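Local coordinates for protein dTDP-4-dehydrorhamnose reductase (Sulfolobus tokodaii, PDB 2GGS) that binds NADPH and probably reduces dTDP-4-dehydrorhamnose to dTDP-rhamnose, at residues A[64-69]-A[82-87]; A[104-109]-A[132-137]; A[185-190]-A[265-270]. All coordinates share one frame; numbering follows the deposited sequence.

Interaction 1. Residues A[64-69]-A[82-87]; sequences AAAMTD and KINAEA. With NDP (NADPH dihydro-nicotinamide-adenine-dinucleotide phosphate), chain C.
N84 turns its carboxamide against the backbone of M67 and matches both polar groups of that residue, tying helix 77-97 to a loop that binds the cofactor. The setting is a Rossmann-type fold: residues 64-69 leave the end of strand 60-63 in the parallel sheet, and 82-87 belong to helix 77-97, which widens there into a pi-type turn. Chi1 of N84 (-73°) puts CG anti to the carbonyl carbon, beside the backbone N, and the amide at its end meets M67. M67 N donates to N84 OD1 at 2.9 Å, in the plane of that carbonyl and on a lone pair. N84 ND2 returns a bond to M67 O at 3.2 Å, nearly straight at 166°, and M67 O lies in the plane of the amide. This pair settles the flip of the amide, since OD1 must face the donor N and ND2 the acceptor O; S133 OG on helix 129-141 is a further partner of ND2.

I83, one residue earlier, shows how a single side chain can serve both protein and ligand. Its CB forks toward the loop. The CG2 branch packs on M67 CB at 3.7 Å. CG1, anti to the backbone N (chi1 -175°), meets the adenine instead, 3.6 Å from NADPH N7A, and CD1 carries on to 3.6 Å from NADPH C6A. The adenine thus has an aliphatic neighbour fixed by the same helix that fixes the loop.

The loop in turn grips the cofactor: A66 N donates to NADPH O4B at 3.1 Å, and T68 OG1 is hydrogen-bonded to the pyrophosphate oxygen O1A. Between the two backbones, one water donates to A65 O at 2.8 Å and to I83 O at 2.9 Å.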
loop_
_atom_site.group_PDB
_atom_site.type_symbol
_atom_site.label_atom_id
_atom_site.label_comp_id
_atom_site.label_asym_id
_atom_site.label_seq_id
_atom_site.Cartn_x
_atom_site.Cartn_y
_atom_site.Cartn_z
ATOM N N ALA A 64 -6.265 -1.157 -4.888
ATOM C CA ALA A 64 -5.253 -1.596 -3.923
ATOM C C ALA A 64 -4.532 -2.855 -4.384
ATOM O O ALA A 64 -3.583 -3.319 -3.742
ATOM C CB ALA A 64 -5.866 -1.813 -2.533
ATOM N N ALA A 65 -4.942 -3.391 -5.521
ATOM C CA ALA A 65 -4.248 -4.614 -5.979
ATOM C C ALA A 65 -2.814 -4.359 -6.475
ATOM O O ALA A 65 -2.546 -3.347 -7.150
ATOM C CB ALA A 65 -5.064 -5.244 -7.134
ATOM N N ALA A 66 -1.902 -5.290 -6.205
ATOM C CA ALA A 66 -0.483 -5.130 -6.613
ATOM C C ALA A 66 0.310 -6.379 -6.241
ATOM O O ALA A 66 -0.092 -7.104 -5.346
ATOM C CB ALA A 66 0.167 -3.934 -5.937
ATOM N N MET A 67 1.428 -6.565 -6.925
ATOM C CA MET A 67 2.463 -7.536 -6.576
ATOM C C MET A 67 3.425 -6.781 -5.671
ATOM O O MET A 67 4.218 -5.950 -6.139
ATOM C CB MET A 67 3.176 -8.016 -7.848
ATOM C CG MET A 67 4.286 -9.002 -7.593
ATOM S SD MET A 67 4.962 -9.499 -9.207
ATOM C CE MET A 67 6.410 -10.377 -8.683
ATOM N N THR A 68 3.329 -7.073 -4.371
ATOM C CA THR A 68 4.062 -6.310 -3.361
ATOM C C THR A 68 5.316 -6.985 -2.784
ATOM O O THR A 68 5.969 -6.426 -1.899
ATOM C CB THR A 68 3.109 -5.921 -2.194
ATOM O OG1 THR A 68 2.695 -7.114 -1.533
ATOM C CG2 THR A 68 1.868 -5.178 -2.714
ATOM N N ASP A 69 5.634 -8.190 -3.259
ATOM C CA ASP A 69 6.896 -8.840 -2.892
ATOM C C ASP A 69 8.013 -8.178 -3.683
ATOM O O ASP A 69 8.168 -8.380 -4.908
ATOM C CB ASP A 69 6.839 -10.344 -3.170
ATOM C CG ASP A 69 8.103 -11.081 -2.709
ATOM O OD1 ASP A 69 9.247 -10.569 -2.853
ATOM O OD2 ASP A 69 7.932 -12.214 -2.204
ATOM N N LYS A 82 2.740 -5.965 -15.491
ATOM C CA LYS A 82 1.389 -6.172 -15.892
ATOM C C LYS A 82 0.381 -5.838 -14.828
ATOM O O LYS A 82 -0.678 -5.313 -15.157
ATOM C CB LYS A 82 1.184 -7.634 -16.263
ATOM C CG LYS A 82 1.732 -7.923 -17.637
ATOM C CD LYS A 82 0.819 -8.921 -18.349
ATOM C CE LYS A 82 1.338 -10.350 -18.228
ATOM N NZ LYS A 82 2.423 -10.615 -19.236
ATOM N N ILE A 83 0.697 -6.159 -13.578
ATOM C CA ILE A 83 -0.280 -5.918 -12.500
ATOM C C ILE A 83 -0.053 -4.529 -11.890
ATOM O O ILE A 83 -1.029 -3.833 -11.641
ATOM C CB ILE A 83 -0.298 -7.041 -11.418
ATOM C CG1 ILE A 83 -1.407 -6.847 -10.361
ATOM C CG2 ILE A 83 1.083 -7.191 -10.728
ATOM C CD1 ILE A 83 -2.806 -6.590 -10.882
ATOM N N ASN A 84 1.215 -4.159 -11.672
ATOM C CA ASN A 84 1.492 -2.899 -10.955
ATOM C C ASN A 84 1.360 -1.678 -11.825
ATOM O O ASN A 84 1.111 -0.557 -11.312
ATOM C CB ASN A 84 2.894 -2.941 -10.370
ATOM C CG ASN A 84 3.001 -3.849 -9.180
ATOM O OD1 ASN A 84 2.002 -4.356 -8.646
ATOM N ND2 ASN A 84 4.236 -4.018 -8.718
ATOM N N ALA A 85 1.502 -1.870 -13.137
ATOM C CA ALA A 85 1.426 -0.750 -14.062
ATOM C C ALA A 85 0.304 -0.930 -15.093
ATOM O O ALA A 85 -0.674 -0.175 -15.120
ATOM C CB ALA A 85 2.782 -0.501 -14.743
ATOM N N GLU A 86 0.398 -1.967 -15.932
ATOM C CA GLU A 86 -0.492 -1.990 -17.098
ATOM C C GLU A 86 -1.980 -2.130 -16.718
ATOM O O GLU A 86 -2.808 -1.543 -17.370
ATOM C CB GLU A 86 -0.079 -3.122 -18.065
ATOM C CG GLU A 86 -0.615 -2.886 -19.483
ATOM C CD GLU A 86 0.050 -3.784 -20.510
ATOM O OE1 GLU A 86 0.773 -4.722 -20.105
ATOM O OE2 GLU A 86 -0.178 -3.530 -21.711
ATOM N N ALA A 87 -2.299 -2.880 -15.664
ATOM C CA ALA A 87 -3.693 -3.057 -15.227
ATOM C C ALA A 87 -4.319 -1.714 -14.933
ATOM O O ALA A 87 -5.518 -1.514 -15.170
ATOM C CB ALA A 87 -3.796 -3.990 -14.008
HETATM P PA NDP C . -1.135 -7.225 -0.248
HETATM O O1A NDP C . 0.066 -7.917 -0.742
HETATM O O2A NDP C . -1.569 -7.656 1.102
HETATM O O5B NDP C . -2.359 -7.391 -1.234
HETATM C C5B NDP C . -2.157 -7.440 -2.635
HETATM C C4B NDP C . -3.535 -7.555 -3.233
HETATM O O4B NDP C . -3.392 -7.459 -4.653
HETATM C C3B NDP C . -4.242 -8.854 -2.878
HETATM O O3B NDP C . -5.590 -8.569 -2.617
HETATM C C2B NDP C . -4.108 -9.641 -4.188
HETATM O O2B NDP C . -5.197 -10.507 -4.298
HETATM C C1B NDP C . -4.195 -8.499 -5.191
HETATM N N9A NDP C . -3.659 -8.897 -6.496
HETATM C C8A NDP C . -2.357 -9.143 -6.813
HETATM N N7A NDP C . -2.299 -9.510 -8.125
HETATM C C5A NDP C . -3.551 -9.494 -8.612
HETATM C C6A NDP C . -4.081 -9.794 -9.873
HETATM N N6A NDP C . -3.278 -10.290 -10.855
HETATM N N1A NDP C . -5.439 -9.696 -10.013
HETATM C C2A NDP C . -6.296 -9.303 -8.993
HETATM N N3A NDP C . -5.767 -9.027 -7.755
HETATM C C4A NDP C . -4.429 -9.132 -7.587
HETATM O O3 NDP C . -0.743 -5.657 -0.388
HETATM P PN NDP C . -1.111 -4.464 0.647
HETATM O O1N NDP C . -2.478 -4.490 1.116
HETATM O O2N NDP C . 0.029 -4.500 1.592
HETATM O O5D NDP C . -0.852 -3.211 -0.314
HETATM C C5D NDP C . -1.944 -2.431 -0.788
HETATM C C4D NDP C . -1.478 -1.340 -1.743
HETATM O O4D NDP C . -0.582 -0.501 -1.050
HETATM C C3D NDP C . -0.729 -1.847 -2.972
HETATM O O3D NDP C . -1.055 -0.928 -3.980
HETATM C C2D NDP C . 0.726 -1.708 -2.596
HETATM O O2D NDP C . 1.532 -1.598 -3.757
HETATM C C1D NDP C . 0.648 -0.400 -1.771
HETATM N N1N NDP C . 1.784 -0.300 -0.846
HETATM C C2N NDP C . 2.065 -1.386 -0.062
HETATM C C3N NDP C . 2.991 -1.317 0.969
HETATM C C7N NDP C . 3.250 -2.538 1.792
HETATM O O7N NDP C . 4.348 -2.539 2.676
HETATM N N7N NDP C . 2.458 -3.601 1.669
HETATM C C4N NDP C . 3.738 -0.027 1.252
HETATM C C5N NDP C . 3.389 1.106 0.316
HETATM C C6N NDP C . 2.420 0.913 -0.676
HETATM P P2B NDP C . -5.062 -12.134 -3.998
HETATM O O1X NDP C . -6.472 -12.519 -3.796
HETATM O O2X NDP C . -4.195 -12.337 -2.801
HETATM O O3X NDP C . -4.407 -12.842 -5.212
HETATM O O HOH W 1 -2.318 -2.120 -9.638
#

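Interaction 2. Residues A[104-109]-A[132-137]; sequences HISTDY and LSKLLG. With NDP (NADPH dihydro-nicotinamide-adenine-dinucleotide phosphate), chain C.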
loop_
_atom_site.group_PDB
_atom_site.type_symbol
_atom_site.label_atom_id
_atom_site.label_comp_id
_atom_site.label_asym_id
_atom_site.label_seq_id
_atom_site.Cartn_x
_atom_site.Cartn_y
_atom_site.Cartn_z
ATOM N N HIS A 104 -6.171 5.507 -6.558
ATOM C CA HIS A 104 -5.147 4.523 -6.839
ATOM C C HIS A 104 -4.125 4.558 -5.688
ATOM O O HIS A 104 -3.689 5.632 -5.279
ATOM C CB HIS A 104 -4.431 4.848 -8.165
ATOM C CG HIS A 104 -3.200 4.030 -8.359
ATOM N ND1 HIS A 104 -3.264 2.664 -8.564
ATOM C CD2 HIS A 104 -1.881 4.345 -8.296
ATOM C CE1 HIS A 104 -2.040 2.178 -8.619
ATOM N NE2 HIS A 104 -1.178 3.176 -8.484
ATOM N N ILE A 105 -3.726 3.389 -5.200
ATOM C CA ILE A 105 -2.795 3.351 -4.067
ATOM C C ILE A 105 -1.373 3.152 -4.561
ATOM O O ILE A 105 -1.099 2.278 -5.391
ATOM C CB ILE A 105 -3.185 2.248 -3.045
ATOM C CG1 ILE A 105 -4.680 2.341 -2.639
ATOM C CG2 ILE A 105 -2.222 2.327 -1.818
ATOM C CD1 ILE A 105 -5.134 3.693 -2.066
ATOM N N SER A 106 -0.444 3.983 -4.072
ATOM C CA SER A 106 0.934 3.892 -4.489
ATOM C C SER A 106 1.887 3.796 -3.285
ATOM O O SER A 106 1.459 3.507 -2.158
ATOM C CB SER A 106 1.297 5.038 -5.449
ATOM O OG SER A 106 2.571 4.847 -6.076
ATOM N N THR A 107 3.175 3.977 -3.551
ATOM C CA THR A 107 4.228 3.567 -2.600
ATOM C C THR A 107 5.351 4.592 -2.443
ATOM O O THR A 107 5.746 5.267 -3.394
ATOM C CB THR A 107 4.823 2.165 -2.996
ATOM O OG1 THR A 107 5.865 1.788 -2.076
ATOM C CG2 THR A 107 5.381 2.187 -4.433
ATOM N N ASP A 108 5.917 4.624 -1.232
ATOM C CA ASP A 108 7.125 5.359 -0.925
ATOM C C ASP A 108 8.365 4.855 -1.677
ATOM O O ASP A 108 9.334 5.589 -1.834
ATOM C CB ASP A 108 7.350 5.360 0.610
ATOM C CG ASP A 108 7.556 3.973 1.202
ATOM O OD1 ASP A 108 7.010 2.966 0.675
ATOM O OD2 ASP A 108 8.257 3.885 2.241
ATOM N N TYR A 109 8.326 3.594 -2.179
ATOM C CA TYR A 109 9.446 3.064 -2.971
ATOM C C TYR A 109 9.530 3.659 -4.391
ATOM O O TYR A 109 10.418 3.311 -5.146
ATOM C CB TYR A 109 9.426 1.511 -3.031
ATOM C CG TYR A 109 9.894 0.841 -1.761
ATOM C CD1 TYR A 109 9.948 1.560 -0.531
ATOM C CD2 TYR A 109 10.317 -0.491 -1.764
ATOM C CE1 TYR A 109 10.391 0.945 0.646
ATOM C CE2 TYR A 109 10.753 -1.120 -0.572
ATOM C CZ TYR A 109 10.783 -0.389 0.618
ATOM O OH TYR A 109 11.199 -0.972 1.809
ATOM N N LEU A 132 9.590 1.034 -9.517
ATOM C CA LEU A 132 9.420 1.474 -10.912
ATOM C C LEU A 132 8.079 1.019 -11.478
ATOM O O LEU A 132 7.358 1.818 -12.081
ATOM C CB LEU A 132 10.585 0.974 -11.793
ATOM C CG LEU A 132 10.432 1.492 -13.246
ATOM C CD1 LEU A 132 10.223 3.018 -13.350
ATOM C CD2 LEU A 132 11.638 1.056 -14.087
ATOM N N SER A 133 7.751 -0.271 -11.330
ATOM C CA SER A 133 6.434 -0.734 -11.800
ATOM C C SER A 133 5.297 0.078 -11.174
ATOM O O SER A 133 4.358 0.467 -11.873
ATOM C CB SER A 133 6.221 -2.253 -11.601
ATOM O OG SER A 133 6.282 -2.610 -10.236
ATOM N N LYS A 134 5.394 0.359 -9.862
ATOM C CA LYS A 134 4.410 1.185 -9.209
ATOM C C LYS A 134 4.407 2.604 -9.756
ATOM O O LYS A 134 3.329 3.165 -10.007
ATOM C CB LYS A 134 4.601 1.142 -7.685
ATOM C CG LYS A 134 4.229 -0.250 -7.069
ATOM C CD LYS A 134 2.733 -0.566 -7.044
ATOM C CE LYS A 134 1.907 0.417 -6.180
ATOM N NZ LYS A 134 0.452 0.111 -6.193
ATOM N N LEU A 135 5.574 3.160 -10.000
ATOM C CA LEU A 135 5.648 4.525 -10.568
ATOM C C LEU A 135 4.991 4.565 -11.944
ATOM O O LEU A 135 4.287 5.497 -12.243
ATOM C CB LEU A 135 7.078 5.015 -10.679
ATOM C CG LEU A 135 7.223 6.362 -11.393
ATOM C CD1 LEU A 135 6.428 7.448 -10.662
ATOM C CD2 LEU A 135 8.722 6.687 -11.461
ATOM N N LEU A 136 5.204 3.543 -12.765
ATOM C CA LEU A 136 4.513 3.468 -14.060
ATOM C C LEU A 136 2.995 3.381 -13.890
ATOM O O LEU A 136 2.266 4.097 -14.575
ATOM C CB LEU A 136 5.094 2.334 -14.928
ATOM C CG LEU A 136 6.599 2.516 -15.212
ATOM C CD1 LEU A 136 7.128 1.345 -16.034
ATOM C CD2 LEU A 136 7.008 3.865 -15.852
ATOM N N GLY A 137 2.504 2.614 -12.923
ATOM C CA GLY A 137 1.089 2.636 -12.586
ATOM C C GLY A 137 0.597 4.022 -12.173
ATOM O O GLY A 137 -0.475 4.438 -12.593
HETATM P PA NDP C . -1.135 -7.225 -0.248
HETATM O O1A NDP C . 0.066 -7.917 -0.742
HETATM O O2A NDP C . -1.569 -7.656 1.102
HETATM O O5B NDP C . -2.359 -7.391 -1.234
HETATM C C5B NDP C . -2.157 -7.440 -2.635
HETATM C C4B NDP C . -3.535 -7.555 -3.233
HETATM O O4B NDP C . -3.392 -7.459 -4.653
HETATM C C3B NDP C . -4.242 -8.854 -2.878
HETATM O O3B NDP C . -5.590 -8.569 -2.617
HETATM C C2B NDP C . -4.108 -9.641 -4.188
HETATM O O2B NDP C . -5.197 -10.507 -4.298
HETATM C C1B NDP C . -4.195 -8.499 -5.191
HETATM N N9A NDP C . -3.659 -8.897 -6.496
HETATM C C8A NDP C . -2.357 -9.143 -6.813
HETATM N N7A NDP C . -2.299 -9.510 -8.125
HETATM C C5A NDP C . -3.551 -9.494 -8.612
HETATM C C6A NDP C . -4.081 -9.794 -9.873
HETATM N N6A NDP C . -3.278 -10.290 -10.855
HETATM N N1A NDP C . -5.439 -9.696 -10.013
HETATM C C2A NDP C . -6.296 -9.303 -8.993
HETATM N N3A NDP C . -5.767 -9.027 -7.755
HETATM C C4A NDP C . -4.429 -9.132 -7.587
HETATM O O3 NDP C . -0.743 -5.657 -0.388
HETATM P PN NDP C . -1.111 -4.464 0.647
HETATM O O1N NDP C . -2.478 -4.490 1.116
HETATM O O2N NDP C . 0.029 -4.500 1.592
HETATM O O5D NDP C . -0.852 -3.211 -0.314
HETATM C C5D NDP C . -1.944 -2.431 -0.788
HETATM C C4D NDP C . -1.478 -1.340 -1.743
HETATM O O4D NDP C . -0.582 -0.501 -1.050
HETATM C C3D NDP C . -0.729 -1.847 -2.972
HETATM O O3D NDP C . -1.055 -0.928 -3.980
HETATM C C2D NDP C . 0.726 -1.708 -2.596
HETATM O O2D NDP C . 1.532 -1.598 -3.757
HETATM C C1D NDP C . 0.648 -0.400 -1.771
HETATM N N1N NDP C . 1.784 -0.300 -0.846
HETATM C C2N NDP C . 2.065 -1.386 -0.062
HETATM C C3N NDP C . 2.991 -1.317 0.969
HETATM C C7N NDP C . 3.250 -2.538 1.792
HETATM O O7N NDP C . 4.348 -2.539 2.676
HETATM N N7N NDP C . 2.458 -3.601 1.669
HETATM C C4N NDP C . 3.738 -0.027 1.252
HETATM C C5N NDP C . 3.389 1.106 0.316
HETATM C C6N NDP C . 2.420 0.913 -0.676
HETATM P P2B NDP C . -5.062 -12.134 -3.998
HETATM O O1X NDP C . -6.472 -12.519 -3.796
HETATM O O2X NDP C . -4.195 -12.337 -2.801
HETATM O O3X NDP C . -4.407 -12.842 -5.212
HETATM O O HOH W 2 1.565 3.209 -7.945
#
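K134 and T107 meet at about a right angle, the T107 methyl CG2 set against the root of the lysine, 3.5 Å from K134 CB. Beyond this point the lysine chain does not run straight: it turns about the CB-CG and CG-CD bonds (chi2 -72°, chi3 -62°), then reaches the strand backbone. There K134 NZ donates to I105 O at 2.8 Å, arriving somewhat out of the carbonyl plane. K134 NZ also donates to the ribose on the nicotinamide side, to NADPH O3D at 2.9 Å and more weakly to O2D, so two firm bonds and one weak one hold it.

Strand 101-107, helix 129-141 and strand 147-151 form a beta-alpha-beta unit of the Rossmann fold, the helix running roughly antiparallel to the strand. Y130 and K134 have the Tyr-X-X-X-Lys spacing known from short-chain dehydrogenases/reductases, and Y130 OH also bonds the cofactor.

The H104 ring lies oblique to the lysine, CE1 4.0 Å from K134 NZ. N63 bonds H104 ND1 from the next strand. At the ring's other nitrogen a water sits in plane, 2.8 Å from H104 NE2, and donates to S106 OG and to K134 O; S106 OG has E138 as a further partner. On the cofactor side of the strand end, S106 O comes within 3.1 Å of NADPH C6N, and T107 OG1 accepts from Y109 N in an ST turn.

Interaction 3. Residues A[185-190]-A[265-270]; sequences SARKLA and TLDLDG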
loop_
_atom_site.group_PDB
_atom_site.type_symbol
_atom_site.label_atom_id
_atom_site.label_comp_id
_atom_site.label_asym_id
_atom_site.label_seq_id
_atom_site.Cartn_x
_atom_site.Cartn_y
_atom_site.Cartn_z
ATOM N N SER A 185 -0.517 1.211 9.885
ATOM C CA SER A 185 -1.332 -0.017 9.926
ATOM C C SER A 185 -2.348 0.001 8.816
ATOM O O SER A 185 -2.844 1.063 8.408
ATOM C CB SER A 185 -2.060 -0.215 11.245
ATOM O OG SER A 185 -2.959 0.856 11.476
ATOM N N ALA A 186 -2.668 -1.187 8.293
ATOM C CA ALA A 186 -3.743 -1.212 7.316
ATOM C C ALA A 186 -5.019 -0.549 7.794
ATOM O O ALA A 186 -5.678 0.118 7.000
ATOM C CB ALA A 186 -4.021 -2.674 6.856
ATOM N N ARG A 187 -5.406 -0.748 9.070
ATOM C CA ARG A 187 -6.653 -0.180 9.583
ATOM C C ARG A 187 -6.632 1.361 9.637
ATOM O O ARG A 187 -7.641 1.992 9.337
ATOM C CB ARG A 187 -7.034 -0.780 10.936
ATOM C CG ARG A 187 -6.059 -0.425 12.063
ATOM C CD ARG A 187 -6.611 -1.063 13.337
ATOM N NE ARG A 187 -5.865 -0.602 14.496
ATOM C CZ ARG A 187 -6.312 -0.684 15.751
ATOM N NH1 ARG A 187 -7.498 -1.222 16.022
ATOM N NH2 ARG A 187 -5.558 -0.230 16.744
ATOM N N LYS A 188 -5.497 1.942 10.022
ATOM C CA LYS A 188 -5.420 3.412 10.049
ATOM C C LYS A 188 -5.454 4.014 8.663
ATOM O O LYS A 188 -6.151 5.023 8.429
ATOM C CB LYS A 188 -4.180 3.892 10.816
ATOM C CG LYS A 188 -4.271 3.583 12.304
ATOM C CD LYS A 188 -5.342 4.439 13.013
ATOM C CE LYS A 188 -5.289 4.182 14.518
ATOM N NZ LYS A 188 -6.624 4.281 15.199
ATOM N N LEU A 189 -4.705 3.395 7.745
ATOM C CA LEU A 189 -4.734 3.781 6.318
ATOM C C LEU A 189 -6.163 3.667 5.767
ATOM O O LEU A 189 -6.626 4.558 5.085
ATOM C CB LEU A 189 -3.753 2.929 5.498
ATOM C CG LEU A 189 -3.744 3.367 4.024
ATOM C CD1 LEU A 189 -3.563 4.909 3.826
ATOM C CD2 LEU A 189 -2.679 2.590 3.270
ATOM N N ALA A 190 -6.874 2.577 6.069
ATOM C CA ALA A 190 -8.256 2.399 5.565
ATOM C C ALA A 190 -9.180 3.504 6.067
ATOM O O ALA A 190 -9.959 4.059 5.289
ATOM C CB ALA A 190 -8.773 1.082 5.963
ATOM N N THR A 265 0.241 8.242 14.085
ATOM C CA THR A 265 0.876 7.700 15.277
ATOM C C THR A 265 1.004 6.188 15.155
ATOM O O THR A 265 0.028 5.519 14.764
ATOM C CB THR A 265 0.094 8.075 16.509
ATOM O OG1 THR A 265 0.110 9.503 16.605
ATOM C CG2 THR A 265 0.735 7.473 17.777
ATOM N N LEU A 266 2.192 5.680 15.441
ATOM C CA LEU A 266 2.452 4.245 15.319
ATOM C C LEU A 266 1.324 3.425 15.964
ATOM O O LEU A 266 0.958 3.647 17.126
ATOM C CB LEU A 266 3.768 3.849 15.953
ATOM C CG LEU A 266 4.150 2.364 15.767
ATOM C CD1 LEU A 266 4.449 2.117 14.261
ATOM C CD2 LEU A 266 5.334 1.964 16.637
ATOM N N ASP A 267 0.770 2.500 15.193
ATOM C CA ASP A 267 -0.338 1.698 15.612
ATOM C C ASP A 267 -0.017 0.194 15.673
ATOM O O ASP A 267 -0.515 -0.548 14.927
ATOM C CB ASP A 267 -1.544 1.984 14.713
ATOM C CG ASP A 267 -2.756 1.178 15.059
ATOM O OD1 ASP A 267 -3.013 0.963 16.210
ATOM O OD2 ASP A 267 -3.430 0.756 14.154
ATOM N N LEU A 268 0.811 -0.225 16.605
ATOM C CA LEU A 268 1.067 -1.634 16.736
ATOM C C LEU A 268 -0.109 -2.558 17.036
ATOM O O LEU A 268 -0.055 -3.713 16.734
ATOM C CB LEU A 268 2.225 -1.912 17.667
ATOM C CG LEU A 268 3.550 -1.297 17.264
ATOM C CD1 LEU A 268 4.582 -1.559 18.312
ATOM C CD2 LEU A 268 3.978 -1.846 15.941
ATOM N N ASP A 269 -1.155 -2.043 17.630
ATOM C CA ASP A 269 -2.367 -2.813 17.783
ATOM C C ASP A 269 -3.023 -3.218 16.435
ATOM O O ASP A 269 -3.924 -3.985 16.405
ATOM C CB ASP A 269 -3.389 -2.062 18.619
ATOM C CG ASP A 269 -3.044 -2.009 20.121
ATOM O OD1 ASP A 269 -2.180 -2.699 20.594
ATOM O OD2 ASP A 269 -3.725 -1.253 20.775
ATOM N N GLY A 270 -2.542 -2.643 15.347
ATOM C CA GLY A 270 -3.001 -2.989 14.014
ATOM C C GLY A 270 -2.365 -4.234 13.446
ATOM O O GLY A 270 -2.667 -4.642 12.364
HETATM O O HOH W 3 1.170 2.774 12.290
HETATM O O HOH W 4 -4.300 -3.047 10.509
HETATM O O HOH W 5 -6.346 -0.610 19.464
#
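D267 OD2 is gripped by two donors from the start of helix 186-199, S185 OG at 2.7 Å and R187 NE at 2.8 Å. The motif is an N-cap with a double role. S185 OG accepts from K188 N at 3.1 Å, closing the first turn of the helix, while its proton goes across to the carboxylate. The two donors to OD2 use different lone pairs, the serine the anti one and the arginine the syn one.

The arginine contact is a side-on salt bridge. R187 NH2 takes D267 OD1 at 2.9 Å, also on its syn lone pair, and the guanidinium and carboxylate planes are only 11° apart. R187 CG sits between its own backbone N and carbonyl carbon (chi1 66°), and from there the chain runs extended to NE, crossing the aspartate at about a right angle. K188 adds its aliphatic part, CG lying 3.5 Å from D267 OD2. An alanine in place of R187 would probably leave D267 OD1 without its guanidinium partner and OD2 without one of its two donors, and would open the contact where D269 and G270 lie against the long side chain.

That flank belongs to the 3-10 turn 268-270, in the loop after helix 253-258. D269 O stands 4.0 Å above the centre of the R187 guanidinium plane. At the edge of the same group, a water accepts from R187 NH2 at 2.9 Å and donates to D269 OD2 at 3.0 Å.

Interactions 1 and 2 are buried and share one cofactor; interaction 3, on the opposite side of the chain's centre, is partly exposed, its centre 21 to 22 Å from theirs. The first two touch: A85 packs its methyl against helix 129-141 and N84 ND2 probably hydrogen-bonds S133 OG, bringing helices 77-97 and 129-141 together beside the sheet. The polar chemistry differs. In the interior, single side chains satisfy backbone groups, an amide in interaction 1 and a lysine amino group in interaction 2. Nearer the surface, 185-190 and 265-270, far apart in sequence, are tied by a carboxylate-guanidinium salt bridge and a serine hydroxyl, with no cofactor atom taking part; water bridges occur in all three.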